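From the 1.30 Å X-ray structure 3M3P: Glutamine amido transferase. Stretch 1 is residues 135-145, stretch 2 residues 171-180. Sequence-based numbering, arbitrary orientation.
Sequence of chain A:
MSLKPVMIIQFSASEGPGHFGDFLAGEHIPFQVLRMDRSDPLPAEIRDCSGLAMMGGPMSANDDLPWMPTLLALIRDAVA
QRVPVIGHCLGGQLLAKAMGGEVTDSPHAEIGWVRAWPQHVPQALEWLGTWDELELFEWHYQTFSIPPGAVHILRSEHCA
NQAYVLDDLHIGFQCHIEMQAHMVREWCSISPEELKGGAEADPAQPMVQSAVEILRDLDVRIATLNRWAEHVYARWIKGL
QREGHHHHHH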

# COMPACT_ATOMS: atom_id res chain seq x y z
N GLU A 135 10.68 8.97 -6.50
CA GLU A 135 11.40 7.75 -6.21
C GLU A 135 10.53 6.84 -5.32
O GLU A 135 9.99 7.25 -4.32
CB GLU A 135 12.73 8.09 -5.50
CG GLU A 135 13.42 6.80 -4.95
CD GLU A 135 14.82 7.08 -4.49
OE1 GLU A 135 14.97 7.26 -3.27
OE2 GLU A 135 15.73 7.13 -5.31
N LEU A 136 10.39 5.59 -5.74
CA LEU A 136 9.57 4.60 -5.04
C LEU A 136 10.42 3.52 -4.39
O LEU A 136 11.47 3.16 -4.93
CB LEU A 136 8.59 3.92 -5.99
CG LEU A 136 7.82 4.82 -7.01
CD1 LEU A 136 6.79 4.02 -7.79
CD2 LEU A 136 7.15 5.95 -6.26
N PHE A 137 9.99 3.01 -3.26
CA PHE A 137 10.55 1.80 -2.67
C PHE A 137 9.72 0.61 -3.09
O PHE A 137 8.52 0.57 -2.86
CB PHE A 137 10.62 1.84 -1.13
CG PHE A 137 11.43 0.68 -0.59
CD1 PHE A 137 12.79 0.69 -0.68
CD2 PHE A 137 10.79 -0.47 -0.15
CE1 PHE A 137 13.53 -0.39 -0.19
CE2 PHE A 137 11.51 -1.56 0.31
CZ PHE A 137 12.88 -1.54 0.27
N GLU A 138 10.39 -0.36 -3.68
CA GLU A 138 9.75 -1.55 -4.25
C GLU A 138 10.31 -2.84 -3.68
O GLU A 138 11.52 -2.93 -3.46
CB GLU A 138 10.01 -1.57 -5.76
CG GLU A 138 9.41 -0.38 -6.57
CD GLU A 138 7.93 -0.37 -6.71
OE1 GLU A 138 7.21 -1.28 -6.25
OE2 GLU A 138 7.51 0.68 -7.31
N TRP A 139 9.46 -3.85 -3.58
CA TRP A 139 9.94 -5.22 -3.32
C TRP A 139 8.81 -6.17 -3.74
O TRP A 139 8.02 -6.62 -2.94
CB TRP A 139 10.41 -5.40 -1.88
CG TRP A 139 11.21 -6.66 -1.65
CD1 TRP A 139 11.02 -7.90 -2.22
CD2 TRP A 139 12.29 -6.80 -0.75
NE1 TRP A 139 11.94 -8.78 -1.73
CE2 TRP A 139 12.74 -8.13 -0.83
CE3 TRP A 139 12.94 -5.91 0.11
CZ2 TRP A 139 13.78 -8.62 -0.02
CZ3 TRP A 139 13.99 -6.39 0.91
CH2 TRP A 139 14.39 -7.73 0.83
N HIS A 140 8.72 -6.40 -5.05
CA HIS A 140 7.59 -7.15 -5.61
C HIS A 140 7.95 -7.88 -6.87
O HIS A 140 8.82 -7.47 -7.62
CB HIS A 140 6.37 -6.25 -5.89
CG HIS A 140 6.53 -5.37 -7.07
ND1 HIS A 140 5.93 -5.64 -8.30
CD2 HIS A 140 7.24 -4.22 -7.21
CE1 HIS A 140 6.32 -4.69 -9.15
NE2 HIS A 140 7.08 -3.82 -8.51
N TYR A 141 7.23 -8.99 -7.07
CA TYR A 141 7.35 -9.85 -8.23
C TYR A 141 6.13 -9.88 -9.11
O TYR A 141 6.18 -10.45 -10.21
CB TYR A 141 7.67 -11.26 -7.74
CG TYR A 141 8.99 -11.39 -7.03
CD1 TYR A 141 10.16 -11.65 -7.71
CD2 TYR A 141 9.07 -11.28 -5.65
CE1 TYR A 141 11.38 -11.77 -7.05
CE2 TYR A 141 10.30 -11.44 -5.00
CZ TYR A 141 11.44 -11.67 -5.72
OH TYR A 141 12.61 -11.83 -5.04
N GLN A 142 5.01 -9.35 -8.63
CA GLN A 142 3.75 -9.37 -9.40
C GLN A 142 3.23 -7.96 -9.58
O GLN A 142 3.70 -7.01 -8.96
CB GLN A 142 2.72 -10.31 -8.73
CG GLN A 142 3.24 -11.70 -8.54
CD GLN A 142 2.14 -12.69 -8.24
OE1 GLN A 142 1.34 -12.45 -7.32
NE2 GLN A 142 2.07 -13.82 -8.98
N THR A 143 2.17 -7.85 -10.37
CA THR A 143 1.58 -6.58 -10.71
C THR A 143 0.08 -6.69 -10.82
O THR A 143 -0.43 -7.74 -11.27
CB THR A 143 2.18 -6.01 -12.07
OG1 THR A 143 1.55 -4.78 -12.42
CG2 THR A 143 2.07 -7.00 -13.21
N PHE A 144 -0.66 -5.63 -10.40
CA PHE A 144 -2.10 -5.55 -10.64
C PHE A 144 -2.41 -4.91 -11.98
O PHE A 144 -1.68 -4.00 -12.41
CB PHE A 144 -2.85 -4.82 -9.53
CG PHE A 144 -2.26 -3.49 -9.09
CD1 PHE A 144 -2.35 -2.36 -9.89
CD2 PHE A 144 -1.59 -3.36 -7.87
CE1 PHE A 144 -1.76 -1.15 -9.47
CE2 PHE A 144 -1.05 -2.14 -7.46
CZ PHE A 144 -1.14 -1.04 -8.26
N SER A 145 -3.49 -5.37 -12.62
CA SER A 145 -4.13 -4.55 -13.65
C SER A 145 -4.88 -3.41 -12.98
O SER A 145 -5.23 -3.45 -11.81
CB SER A 145 -5.09 -5.37 -14.48
OG SER A 145 -6.15 -5.87 -13.77
N ILE A 171 -7.21 4.31 -2.86
CA ILE A 171 -5.95 4.39 -3.57
C ILE A 171 -5.16 3.11 -3.37
O ILE A 171 -5.04 2.63 -2.22
CB ILE A 171 -5.17 5.72 -3.22
CG1 ILE A 171 -3.96 5.85 -4.15
CG2 ILE A 171 -4.75 5.80 -1.73
CD1 ILE A 171 -3.29 7.26 -4.13
N GLY A 172 -4.60 2.55 -4.43
CA GLY A 172 -3.76 1.38 -4.36
C GLY A 172 -2.40 1.67 -4.93
O GLY A 172 -2.31 2.34 -5.97
N PHE A 173 -1.37 1.14 -4.25
CA PHE A 173 0.03 1.29 -4.67
C PHE A 173 0.67 -0.07 -4.80
O PHE A 173 0.44 -0.96 -3.97
CB PHE A 173 0.81 2.05 -3.60
CG PHE A 173 0.53 3.54 -3.56
CD1 PHE A 173 1.21 4.42 -4.34
CD2 PHE A 173 -0.45 4.05 -2.68
CE1 PHE A 173 0.95 5.78 -4.27
CE2 PHE A 173 -0.70 5.43 -2.59
CZ PHE A 173 -0.03 6.27 -3.44
N GLN A 174 1.56 -0.18 -5.80
CA GLN A 174 2.47 -1.33 -5.90
C GLN A 174 3.66 -1.17 -5.02
O GLN A 174 4.23 -2.15 -4.53
CB GLN A 174 2.84 -1.58 -7.36
CG GLN A 174 3.63 -2.88 -7.57
CD GLN A 174 2.85 -4.08 -7.13
OE1 GLN A 174 1.90 -4.55 -7.81
NE2 GLN A 174 3.26 -4.65 -5.97
N CYS A 175 4.14 0.05 -4.89
CA CYS A 175 5.27 0.41 -4.07
C CYS A 175 4.85 0.53 -2.60
O CYS A 175 3.66 0.42 -2.27
CB CYS A 175 5.83 1.75 -4.57
SG CYS A 175 4.68 3.12 -4.55
N HIS A 176 5.84 0.73 -1.72
CA HIS A 176 5.65 0.88 -0.30
C HIS A 176 5.84 2.34 0.05
O HIS A 176 6.98 2.80 0.23
CB HIS A 176 6.70 0.06 0.46
CG HIS A 176 6.52 -1.42 0.38
ND1 HIS A 176 5.71 -2.10 1.28
CD2 HIS A 176 7.09 -2.35 -0.42
CE1 HIS A 176 5.77 -3.40 1.00
NE2 HIS A 176 6.57 -3.57 -0.04
N ILE A 177 4.74 3.05 0.22
CA ILE A 177 4.84 4.44 0.65
C ILE A 177 4.93 4.57 2.17
O ILE A 177 5.16 5.67 2.69
CB ILE A 177 3.71 5.35 0.14
CG1 ILE A 177 2.34 4.99 0.65
CG2 ILE A 177 3.74 5.39 -1.46
CD1 ILE A 177 1.29 6.11 0.40
N GLU A 178 4.84 3.42 2.87
CA GLU A 178 4.89 3.39 4.35
C GLU A 178 6.29 3.24 4.97
O GLU A 178 6.44 3.26 6.20
CB GLU A 178 4.02 2.27 4.89
CG GLU A 178 4.58 0.91 4.85
CD GLU A 178 4.56 0.24 3.52
OE1 GLU A 178 4.28 0.81 2.42
OE2 GLU A 178 4.81 -1.02 3.58
N MSE A 179 7.31 3.20 4.17
CA MSE A 179 8.61 2.84 4.69
C MSE A 179 9.20 3.84 5.64
O MSE A 179 9.11 5.06 5.49
CB MSE A 179 9.66 2.62 3.57
CG MSE A 179 9.28 1.55 2.52
SE MSE A 179 8.71 -0.17 3.33
CE MSE A 179 10.39 -0.79 4.09
N GLN A 180 9.87 3.26 6.64
CA GLN A 180 10.80 3.98 7.53
C GLN A 180 12.16 3.31 7.39
O GLN A 180 12.23 2.13 6.99
CB GLN A 180 10.25 3.93 8.99
CG GLN A 180 8.90 4.60 9.10
CD GLN A 180 8.32 4.79 10.48
OE1 GLN A 180 8.52 3.95 11.32
NE2 GLN A 180 7.63 5.93 10.71
O HOH W 1 7.49 4.12 -2.22
O HOH W 2 7.51 -6.11 -0.26
O HOH W 3 6.65 -3.38 -3.80
O HOH W 4 1.19 -3.38 -10.14

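Residues 135-140 continue a strand that begins earlier in the chain; the chain turns a corner at Tyr 141, and a second short strand follows. The other stretch leaves its own strand after Phe 173 and runs as loop past both arms of this corner, burying 573 Å² in total. Only one direct hydrogen bond joins the two backbones: His 176 N donates to Phe 137 O at 2.9 Å with an angle of 169°, close to linear. Water mediates on both sides of it. Water 1 accepts from Phe 137 N (2.9 Å) and donates a weak bond to His 176 O (2.8 Å), while water 3 accepts from Trp 139 N (2.9 Å) and donates to Gln 174 O (2.8 Å). The loop thus follows the strand edge with waters filling the places where the backbones do not meet.

Gln 174 has the largest area covered by the other stretch, and its t, p conformation folds the side chain against the corner. Its CG lies 3.6 Å from the centroid of the His 140 ring and 7° off the ring normal, a CH-pi contact over the face. With chi1 near 74° (p), His 140 is held by its own stretch, ND1 donating to Gln 142 O at 2.7 Å. That same carbonyl O lies 3.3 Å from Gln 174 OE1, but both are acceptors and no bond forms; OE1 is instead served by water 4, which donates to it at 2.7 Å and accepts from Thr 143 OG1 (2.7 Å) and Phe 144 N (2.9 Å). Phe 144, chi1 p, starts sideways, yet its ring comes nearer and presents its edge to the backbone, with CE2 3.7 Å from Gln 174 N.

At the other arm, Cys 175 points toward the strand and packs its CB 3.8 Å from Leu 136 CB. Glu 138 points away at CB, but two successive m torsions curl the carboxylate back, bringing OE2 to 3.4 Å from Cys 175 CB.

His 176, chi1 m, is fixed at both ring nitrogens: ND1 donates to Glu 178 OE2 at 2.7 Å, and NE2 lies 2.7 Å from water 2, which donates to Trp 139 O (2.8 Å). The p, m torsions of Glu 178 bring its carboxylate within reach of that ring. Phe 137, chi1 t, takes His 176 CD2 at the edge of its phenyl ring, Phe 137 CD2 to His 176 CD2 at 4.2 Å. Selenomethionine Met 179, m at all three torsions, wraps against the same phenyl ring: its CG is 3.7 Å from Phe 137 CD2, and SE sits obliquely, 4.9 Å from the Phe 137 ring centroid.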